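Local atomic coordinates of TRAP dicarboxylate transporter, DctP subunit (Anaerococcus prevoti, PDB entry 4N91), a protein that binds D-glucuronate, as either anomer, and probably serves as the extracytoplasmic solute-binding component of a TRAP-type transport system. Residues Ile33-Asn38 with Tyr64-Tyr69; Glu54-Lys59 with Arg259-Glu264. One frame throughout, in Å; residues are numbered along the deposited sequence.

Contact 1. Residues Ile33-Asn38 with Tyr64-Tyr69; sequences IRVGHN and YDIQVY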
ATOM      1  N   ILE A  33       6.387  21.210  -8.940  1.00 25.57           N
ATOM      2  CA  ILE A  33       6.546  19.792  -8.681  1.00 20.40           C
ATOM      3  C   ILE A  33       5.180  19.210  -8.330  1.00 21.84           C
ATOM      4  O   ILE A  33       4.590  19.585  -7.330  1.00 25.01           O
ATOM      5  CB  ILE A  33       7.496  19.540  -7.533  1.00 18.53           C
ATOM      6  CG1 ILE A  33       8.861  20.186  -7.827  1.00 20.78           C
ATOM      7  CG2 ILE A  33       7.671  18.070  -7.296  1.00 21.03           C
ATOM      8  CD1 ILE A  33       9.520  19.698  -9.128  1.00 21.60           C
ATOM      9  N   ARG A  34       4.683  18.333  -9.186  1.00 18.55           N
ATOM     10  CA  ARG A  34       3.340  17.764  -9.024  1.00 16.33           C
ATOM     11  C   ARG A  34       3.405  16.413  -8.334  1.00 21.65           C
ATOM     12  O   ARG A  34       4.137  15.513  -8.754  1.00 17.95           O
ATOM     13  CB  ARG A  34       2.632  17.675 -10.369  1.00 24.92           C
ATOM     14  CG  ARG A  34       2.394  19.060 -10.962  1.00 32.67           C
ATOM     15  CD  ARG A  34       1.652  19.040 -12.286  1.00 40.62           C
ATOM     16  NE  ARG A  34       1.516  20.406 -12.791  1.00 44.26           N
ATOM     17  CZ  ARG A  34       2.470  21.060 -13.444  1.00 42.42           C
ATOM     18  NH1 ARG A  34       3.629  20.470 -13.696  1.00 41.96           N
ATOM     19  NH2 ARG A  34       2.263  22.309 -13.852  1.00 45.50           N
ATOM     20  N   VAL A  35       2.615  16.280  -7.274  1.00 16.93           N
ATOM     21  CA  VAL A  35       2.669  15.128  -6.398  1.00 15.89           C
ATOM     22  C   VAL A  35       1.240  14.633  -6.243  1.00 18.13           C
ATOM     23  O   VAL A  35       0.329  15.409  -5.907  1.00 19.48           O
ATOM     24  CB  VAL A  35       3.199  15.499  -5.008  1.00 16.78           C
ATOM     25  CG1 VAL A  35       3.265  14.252  -4.129  1.00 19.77           C
ATOM     26  CG2 VAL A  35       4.567  16.194  -5.108  1.00 18.36           C
ATOM     27  N   GLY A  36       1.019  13.366  -6.544  1.00 14.72           N
ATOM     28  CA  GLY A  36      -0.310  12.817  -6.420  1.00 12.79           C
ATOM     29  C   GLY A  36      -0.471  11.650  -5.482  1.00 14.59           C
ATOM     30  O   GLY A  36       0.434  10.831  -5.296  1.00 15.53           O
ATOM     31  N   HIS A  37      -1.674  11.542  -4.922  1.00 13.99           N
ATOM     32  CA  HIS A  37      -2.066  10.368  -4.175  1.00 11.69           C
ATOM     33  C   HIS A  37      -3.586  10.207  -4.189  1.00 13.52           C
ATOM     34  O   HIS A  37      -4.288  11.093  -4.678  1.00 14.18           O
ATOM     35  CB  HIS A  37      -1.512  10.415  -2.752  1.00 13.22           C
ATOM     36  CG  HIS A  37      -2.148  11.457  -1.889  1.00 13.60           C
ATOM     37  ND1 HIS A  37      -3.288  11.209  -1.162  1.00 13.77           N
ATOM     38  CD2 HIS A  37      -1.830  12.752  -1.656  1.00 15.20           C
ATOM     39  CE1 HIS A  37      -3.640  12.290  -0.501  1.00 14.08           C
ATOM     40  NE2 HIS A  37      -2.751  13.231  -0.760  1.00 13.56           N
ATOM     41  N   ASN A  38      -4.087   9.066  -3.721  1.00 12.35           N
ATOM     42  CA  ASN A  38      -5.492   8.727  -3.875  1.00 13.92           C
ATOM     43  C   ASN A  38      -6.327   8.812  -2.605  1.00 14.40           C
ATOM     44  O   ASN A  38      -7.465   8.361  -2.580  1.00 14.37           O
ATOM     45  CB  ASN A  38      -5.641   7.342  -4.501  1.00 13.33           C
ATOM     46  CG  ASN A  38      -5.246   6.213  -3.571  1.00 14.19           C
ATOM     47  OD1 ASN A  38      -4.790   6.427  -2.453  1.00 15.01           O
ATOM     48  ND2 ASN A  38      -5.440   4.984  -4.043  1.00 14.77           N
ATOM     49  N   TYR A  64      11.029  26.121  -6.038  1.00 31.56           N
ATOM     50  CA  TYR A  64      10.074  25.064  -6.312  1.00 29.97           C
ATOM     51  C   TYR A  64       8.736  25.346  -5.656  1.00 33.18           C
ATOM     52  O   TYR A  64       8.668  25.785  -4.509  1.00 35.72           O
ATOM     53  CB  TYR A  64      10.597  23.708  -5.824  1.00 32.95           C
ATOM     54  CG  TYR A  64      11.885  23.246  -6.471  1.00 32.84           C
ATOM     55  CD1 TYR A  64      11.884  22.628  -7.714  1.00 29.56           C
ATOM     56  CD2 TYR A  64      13.103  23.422  -5.834  1.00 30.71           C
ATOM     57  CE1 TYR A  64      13.065  22.200  -8.305  1.00 32.48           C
ATOM     58  CE2 TYR A  64      14.282  23.002  -6.414  1.00 30.68           C
ATOM     59  CZ  TYR A  64      14.260  22.395  -7.650  1.00 32.53           C
ATOM     60  OH  TYR A  64      15.441  21.975  -8.221  1.00 34.92           O
ATOM     61  N   ASP A  65       7.670  25.092  -6.404  1.00 30.28           N
ATOM     62  CA  ASP A  65       6.333  25.090  -5.850  1.00 31.13           C
ATOM     63  C   ASP A  65       5.851  23.646  -5.874  1.00 27.77           C
ATOM     64  O   ASP A  65       5.606  23.095  -6.936  1.00 27.59           O
ATOM     65  CB  ASP A  65       5.406  25.971  -6.678  1.00 33.87           C
ATOM     66  CG  ASP A  65       3.969  25.916  -6.199  1.00 38.05           C
ATOM     67  OD1 ASP A  65       3.721  25.425  -5.078  1.00 36.80           O
ATOM     68  OD2 ASP A  65       3.082  26.374  -6.940  1.00 40.17           O
ATOM     69  N   ILE A  66       5.764  23.025  -4.705  1.00 27.28           N
ATOM     70  CA  ILE A  66       5.275  21.644  -4.627  1.00 26.79           C
ATOM     71  C   ILE A  66       3.755  21.650  -4.519  1.00 25.70           C
ATOM     72  O   ILE A  66       3.193  22.285  -3.630  1.00 24.47           O
ATOM     73  CB  ILE A  66       5.938  20.901  -3.449  1.00 27.51           C
ATOM     74  CG1 ILE A  66       7.405  20.619  -3.798  1.00 34.59           C
ATOM     75  CG2 ILE A  66       5.208  19.618  -3.131  1.00 23.98           C
ATOM     76  CD1 ILE A  66       8.233  20.121  -2.651  1.00 38.89           C
ATOM     77  N   GLN A  67       3.082  20.971  -5.450  1.00 21.61           N
ATOM     78  CA  GLN A  67       1.627  20.913  -5.437  1.00 21.77           C
ATOM     79  C   GLN A  67       1.133  19.495  -5.205  1.00 21.15           C
ATOM     80  O   GLN A  67       1.485  18.593  -5.952  1.00 22.00           O
ATOM     81  CB  GLN A  67       1.086  21.451  -6.751  1.00 21.48           C
ATOM     82  CG  GLN A  67       1.434  22.903  -6.953  1.00 30.58           C
ATOM     83  CD  GLN A  67       0.977  23.437  -8.291  1.00 36.71           C
ATOM     84  OE1 GLN A  67       0.446  22.699  -9.126  1.00 35.19           O
ATOM     85  NE2 GLN A  67       1.203  24.734  -8.514  1.00 39.25           N
ATOM     86  N   VAL A  68       0.334  19.313  -4.154  1.00 18.93           N
ATOM     87  CA  VAL A  68      -0.110  17.989  -3.747  1.00 17.85           C
ATOM     88  C   VAL A  68      -1.565  17.823  -4.179  1.00 21.99           C
ATOM     89  O   VAL A  68      -2.411  18.651  -3.872  1.00 23.26           O
ATOM     90  CB  VAL A  68       0.035  17.766  -2.229  1.00 21.30           C
ATOM     91  CG1 VAL A  68      -0.435  16.353  -1.844  1.00 21.53           C
ATOM     92  CG2 VAL A  68       1.443  17.999  -1.779  1.00 23.55           C
ATOM     93  N   TYR A  69      -1.832  16.765  -4.938  1.00 16.66           N
ATOM     94  CA  TYR A  69      -3.145  16.472  -5.460  1.00 15.05           C
ATOM     95  C   TYR A  69      -3.714  15.214  -4.801  1.00 20.37           C
ATOM     96  O   TYR A  69      -3.369  14.082  -5.184  1.00 17.30           O
ATOM     97  CB  TYR A  69      -3.078  16.260  -6.979  1.00 14.74           C
ATOM     98  CG  TYR A  69      -2.682  17.489  -7.766  1.00 16.47           C
ATOM     99  CD1 TYR A  69      -1.357  17.852  -7.915  1.00 19.16           C
ATOM    100  CD2 TYR A  69      -3.656  18.287  -8.372  1.00 24.92           C
ATOM    101  CE1 TYR A  69      -0.993  18.977  -8.631  1.00 23.12           C
ATOM    102  CE2 TYR A  69      -3.291  19.420  -9.085  1.00 27.36           C
ATOM    103  CZ  TYR A  69      -1.962  19.756  -9.197  1.00 29.96           C
ATOM    104  OH  TYR A  69      -1.577  20.871  -9.915  1.00 37.57           O
TER

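Contact 2. Residues Glu54-Lys59 with Arg259-Glu264; sequences EYVEDK and RKVFDE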
ATOM      1  N   GLU A  54       6.147  21.484   2.969  1.00 22.34           N
ATOM      2  CA  GLU A  54       6.603  22.557   3.829  1.00 21.66           C
ATOM      3  C   GLU A  54       8.125  22.479   4.045  1.00 22.86           C
ATOM      4  O   GLU A  54       8.832  23.497   4.027  1.00 24.73           O
ATOM      5  CB  GLU A  54       5.873  22.494   5.162  1.00 24.27           C
ATOM      6  CG  GLU A  54       6.203  23.690   6.064  1.00 38.98           C
ATOM      7  CD  GLU A  54       5.470  23.645   7.385  1.00 48.77           C
ATOM      8  OE1 GLU A  54       4.770  22.636   7.633  1.00 52.46           O
ATOM      9  OE2 GLU A  54       5.593  24.613   8.174  1.00 50.57           O
ATOM     10  N   TYR A  55       8.636  21.273   4.249  1.00 20.14           N
ATOM     11  CA  TYR A  55      10.061  21.102   4.453  1.00 21.08           C
ATOM     12  C   TYR A  55      10.838  21.623   3.253  1.00 23.87           C
ATOM     13  O   TYR A  55      11.783  22.407   3.400  1.00 24.98           O
ATOM     14  CB  TYR A  55      10.429  19.642   4.714  1.00 20.18           C
ATOM     15  CG  TYR A  55      11.913  19.467   4.886  1.00 20.58           C
ATOM     16  CD1 TYR A  55      12.515  19.696   6.121  1.00 26.23           C
ATOM     17  CD2 TYR A  55      12.724  19.110   3.821  1.00 22.55           C
ATOM     18  CE1 TYR A  55      13.874  19.558   6.282  1.00 26.42           C
ATOM     19  CE2 TYR A  55      14.092  18.974   3.974  1.00 26.00           C
ATOM     20  CZ  TYR A  55      14.661  19.201   5.209  1.00 29.79           C
ATOM     21  OH  TYR A  55      16.026  19.080   5.369  1.00 33.21           O
ATOM     22  N   VAL A  56      10.455  21.180   2.061  1.00 21.23           N
ATOM     23  CA  VAL A  56      11.225  21.516   0.873  1.00 23.58           C
ATOM     24  C   VAL A  56      11.095  22.998   0.547  1.00 26.41           C
ATOM     25  O   VAL A  56      12.084  23.657   0.240  1.00 26.83           O
ATOM     26  CB  VAL A  56      10.801  20.659  -0.339  1.00 22.50           C
ATOM     27  CG1 VAL A  56      11.475  21.164  -1.601  1.00 27.35           C
ATOM     28  CG2 VAL A  56      11.134  19.203  -0.089  1.00 22.93           C
ATOM     29  N   GLU A  57       9.882  23.529   0.620  1.00 25.22           N
ATOM     30  CA  GLU A  57       9.664  24.925   0.281  1.00 27.16           C
ATOM     31  C   GLU A  57      10.337  25.869   1.275  1.00 31.40           C
ATOM     32  O   GLU A  57      10.746  26.968   0.908  1.00 30.57           O
ATOM     33  CB  GLU A  57       8.163  25.212   0.168  1.00 27.91           C
ATOM     34  CG  GLU A  57       7.532  24.514  -1.025  1.00 26.55           C
ATOM     35  CD  GLU A  57       6.094  24.918  -1.262  1.00 31.13           C
ATOM     36  OE1 GLU A  57       5.547  25.721  -0.473  1.00 34.55           O
ATOM     37  OE2 GLU A  57       5.510  24.419  -2.253  1.00 27.27           O
ATOM     38  N   ASP A  58      10.465  25.442   2.526  1.00 26.92           N
ATOM     39  CA  ASP A  58      11.170  26.249   3.516  1.00 29.26           C
ATOM     40  C   ASP A  58      12.643  26.397   3.151  1.00 35.77           C
ATOM     41  O   ASP A  58      13.247  27.437   3.428  1.00 35.26           O
ATOM     42  CB  ASP A  58      11.050  25.642   4.913  1.00 33.41           C
ATOM     43  CG  ASP A  58       9.712  25.942   5.577  1.00 46.94           C
ATOM     44  OD1 ASP A  58       8.957  26.799   5.067  1.00 51.49           O
ATOM     45  OD2 ASP A  58       9.419  25.319   6.622  1.00 49.72           O
ATOM     46  N   LYS A  59      13.236  25.372   2.547  1.00 29.28           N
ATOM     47  CA  LYS A  59      14.661  25.438   2.209  1.00 35.57           C
ATOM     48  C   LYS A  59      14.899  26.017   0.814  1.00 36.75           C
ATOM     49  O   LYS A  59      15.933  26.637   0.564  1.00 39.12           O
ATOM     50  CB  LYS A  59      15.326  24.060   2.299  1.00 34.36           C
ATOM     51  CG  LYS A  59      15.048  23.291   3.593  1.00 39.38           C
ATOM     52  CD  LYS A  59      16.301  23.037   4.415  1.00 46.51           C
ATOM     53  CE  LYS A  59      17.334  22.235   3.624  1.00 50.92           C
ATOM     54  NZ  LYS A  59      18.470  21.708   4.447  1.00 47.73           N
ATOM     55  N   ARG A 259      18.776  18.011  -4.672  1.00 26.79           N
ATOM     56  CA  ARG A 259      18.531  16.590  -4.448  1.00 28.27           C
ATOM     57  C   ARG A 259      18.655  16.265  -2.966  1.00 27.77           C
ATOM     58  O   ARG A 259      17.887  15.475  -2.432  1.00 26.82           O
ATOM     59  CB  ARG A 259      19.520  15.735  -5.236  1.00 29.60           C
ATOM     60  CG  ARG A 259      19.391  14.238  -4.991  1.00 28.38           C
ATOM     61  CD  ARG A 259      18.019  13.728  -5.421  1.00 28.88           C
ATOM     62  NE  ARG A 259      17.847  12.303  -5.147  1.00 31.40           N
ATOM     63  CZ  ARG A 259      18.313  11.324  -5.921  1.00 36.32           C
ATOM     64  NH1 ARG A 259      18.976  11.603  -7.037  1.00 35.08           N
ATOM     65  NH2 ARG A 259      18.100  10.058  -5.579  1.00 37.44           N
ATOM     66  N   LYS A 260      19.629  16.868  -2.299  1.00 28.52           N
ATOM     67  CA  LYS A 260      19.812  16.596  -0.880  1.00 26.06           C
ATOM     68  C   LYS A 260      18.581  17.034  -0.082  1.00 22.70           C
ATOM     69  O   LYS A 260      18.129  16.333   0.827  1.00 25.27           O
ATOM     70  CB  LYS A 260      21.087  17.262  -0.364  1.00 32.72           C
ATOM     71  CG  LYS A 260      22.315  16.494  -0.811  1.00 44.99           C
ATOM     72  CD  LYS A 260      23.587  17.271  -0.579  1.00 52.69           C
ATOM     73  CE  LYS A 260      24.796  16.378  -0.756  1.00 58.39           C
ATOM     74  NZ  LYS A 260      26.026  17.188  -0.929  1.00 64.13           N
ATOM     75  N   VAL A 261      18.009  18.171  -0.460  1.00 23.36           N
ATOM     76  CA  VAL A 261      16.832  18.684   0.227  1.00 24.45           C
ATOM     77  C   VAL A 261      15.622  17.798  -0.060  1.00 22.32           C
ATOM     78  O   VAL A 261      14.871  17.450   0.852  1.00 20.67           O
ATOM     79  CB  VAL A 261      16.537  20.141  -0.143  1.00 24.30           C
ATOM     80  CG1 VAL A 261      15.200  20.570   0.429  1.00 27.77           C
ATOM     81  CG2 VAL A 261      17.688  21.058   0.350  1.00 26.51           C
ATOM     82  N   PHE A 262      15.417  17.426  -1.319  1.00 20.41           N
ATOM     83  CA  PHE A 262      14.314  16.509  -1.611  1.00 20.33           C
ATOM     84  C   PHE A 262      14.456  15.193  -0.866  1.00 18.63           C
ATOM     85  O   PHE A 262      13.456  14.662  -0.358  1.00 20.81           O
ATOM     86  CB  PHE A 262      14.165  16.265  -3.116  1.00 20.94           C
ATOM     87  CG  PHE A 262      13.364  17.310  -3.800  1.00 20.69           C
ATOM     88  CD1 PHE A 262      12.005  17.169  -3.939  1.00 22.57           C
ATOM     89  CD2 PHE A 262      13.967  18.456  -4.291  1.00 25.83           C
ATOM     90  CE1 PHE A 262      11.270  18.136  -4.572  1.00 24.70           C
ATOM     91  CE2 PHE A 262      13.227  19.424  -4.916  1.00 23.75           C
ATOM     92  CZ  PHE A 262      11.886  19.273  -5.044  1.00 22.60           C
ATOM     93  N   ASP A 263      15.673  14.665  -0.783  1.00 22.39           N
ATOM     94  CA  ASP A 263      15.896  13.398  -0.092  1.00 24.77           C
ATOM     95  C   ASP A 263      15.538  13.522   1.400  1.00 23.78           C
ATOM     96  O   ASP A 263      14.900  12.641   1.974  1.00 21.03           O
ATOM     97  CB  ASP A 263      17.346  12.922  -0.266  1.00 26.06           C
ATOM     98  CG  ASP A 263      17.644  12.422  -1.686  1.00 33.73           C
ATOM     99  OD1 ASP A 263      16.714  12.314  -2.507  1.00 27.13           O
ATOM    100  OD2 ASP A 263      18.824  12.132  -1.981  1.00 40.59           O
ATOM    101  N   GLU A 264      15.946  14.625   2.014  1.00 20.68           N
ATOM    102  CA  GLU A 264      15.611  14.897   3.410  1.00 19.70           C
ATOM    103  C   GLU A 264      14.098  14.999   3.544  1.00 21.35           C
ATOM    104  O   GLU A 264      13.497  14.485   4.500  1.00 22.50           O
ATOM    105  CB  GLU A 264      16.277  16.194   3.878  1.00 23.80           C
ATOM    106  CG  GLU A 264      17.787  16.122   4.037  1.00 38.80           C
ATOM    107  CD  GLU A 264      18.446  17.508   4.218  1.00 56.25           C
ATOM    108  OE1 GLU A 264      17.884  18.526   3.742  1.00 56.06           O
ATOM    109  OE2 GLU A 264      19.535  17.579   4.838  1.00 59.73           O
TER

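Contact 1. Residues Ile33-Asn38 with Tyr64-Tyr69
I33 to G36 run parallel alongside I66 to Y69, and I33, V35 and H37 exchange backbone bonds with D65, Q67 and Y69. Of these five hydrogen bonds the shortest runs from Y69 N to V35 O at 2.7 Å, and the one from H37 N to Y69 O is longest at 3.1 Å. On one face, I33 CB meets I66 CG1 at 3.9 Å and V35 CG2 meets I66 CG2 at 4.0 Å. H37 lies just past strand 31-36, and V68 CG1 meets its ring at the edge, in plane. The other face carries the polar network of D65, Q67 and Y69. There R34 and Y69 run side by side, guanidinium and ring planes 27° apart. Q67 CG is anti to its carbonyl carbon (chi1 -63°), and the extended chain beyond sets the amide between two partners: Y69 OH donates to OE1 at 2.8 Å, while NE2 reaches D65 OD2 at 2.9 Å from above the carboxylate plane. An alanine at Q67 would probably leave the Y69 hydroxyl and D65 carboxylate without this shared partner. Q39 N and H46 fix H37 further, and N38 binds the sugar. In this beta-alpha-beta unit helix 44-60 covers I66 and V68, while strand 91-95 pairs with the other edge of strand 31-36.

Contact 2. Residues Glu54-Lys59 with Arg259-Glu264
E264 OE1 is gripped by two groups from the facing helix. Y55 OH donates to it at 2.5 Å, an unusually short distance, approaching from above the carboxylate plane, and K59 NZ adds a salt bridge whose hydrogen bond, at 3.3 Å, is weak. The setting is an antiparallel helix-helix packing in which helix 44-60 of the beta-alpha-beta unit lies against the start of the long helix 256-290; the axes of the segments 54-59 and 259-264 approach to 9.2 Å, with their directions 153° apart. The Y55 ring and the E264 carboxylate planes stand 82° apart, and OE1 lies in the plane of the ring at its edge. Y55 CG is anti to the backbone N (chi1 178°), which starts the ring toward the other helix, where CE2 comes 3.6 Å from V261 O. Beneath this polar rim the packing is apolar. V261 CG1 lies among Y55 CE2, V56 CG1 and K59 CB, while the bent K59 chain brings CE tightly against V261 CG2. Deeper still, F262 turns its ring back toward V56, and W250 and Y64 meet that ring edge-to-face. V56 CG1 sits over the F262 face in a CH-pi contact, 4.2 Å from the centroid and offset toward the rim.

In the fold
Contacts 1 and 2 share the beta-alpha-beta unit: contact 1 joins its two strands, and contact 2 attaches its helix 44-60 to helix 256-290, which comes some 200 residues later. Their centres lie 14 Å apart, and they touch directly: E57 OE2 of the helix probably accepts a hydrogen bond from I66 N at 2.8 Å, and I66 CD1 packs on V56 CB at 3.5 Å, so apolar layers of both contacts converge. Each is partly buried. Main-chain bonds dominate the strand pair, which leads into the sugar pocket at N38. No backbone hydrogen bond joins the two helix segments, which lie away from that pocket; side chains make both polar bonds, with charged groups at the outer rim.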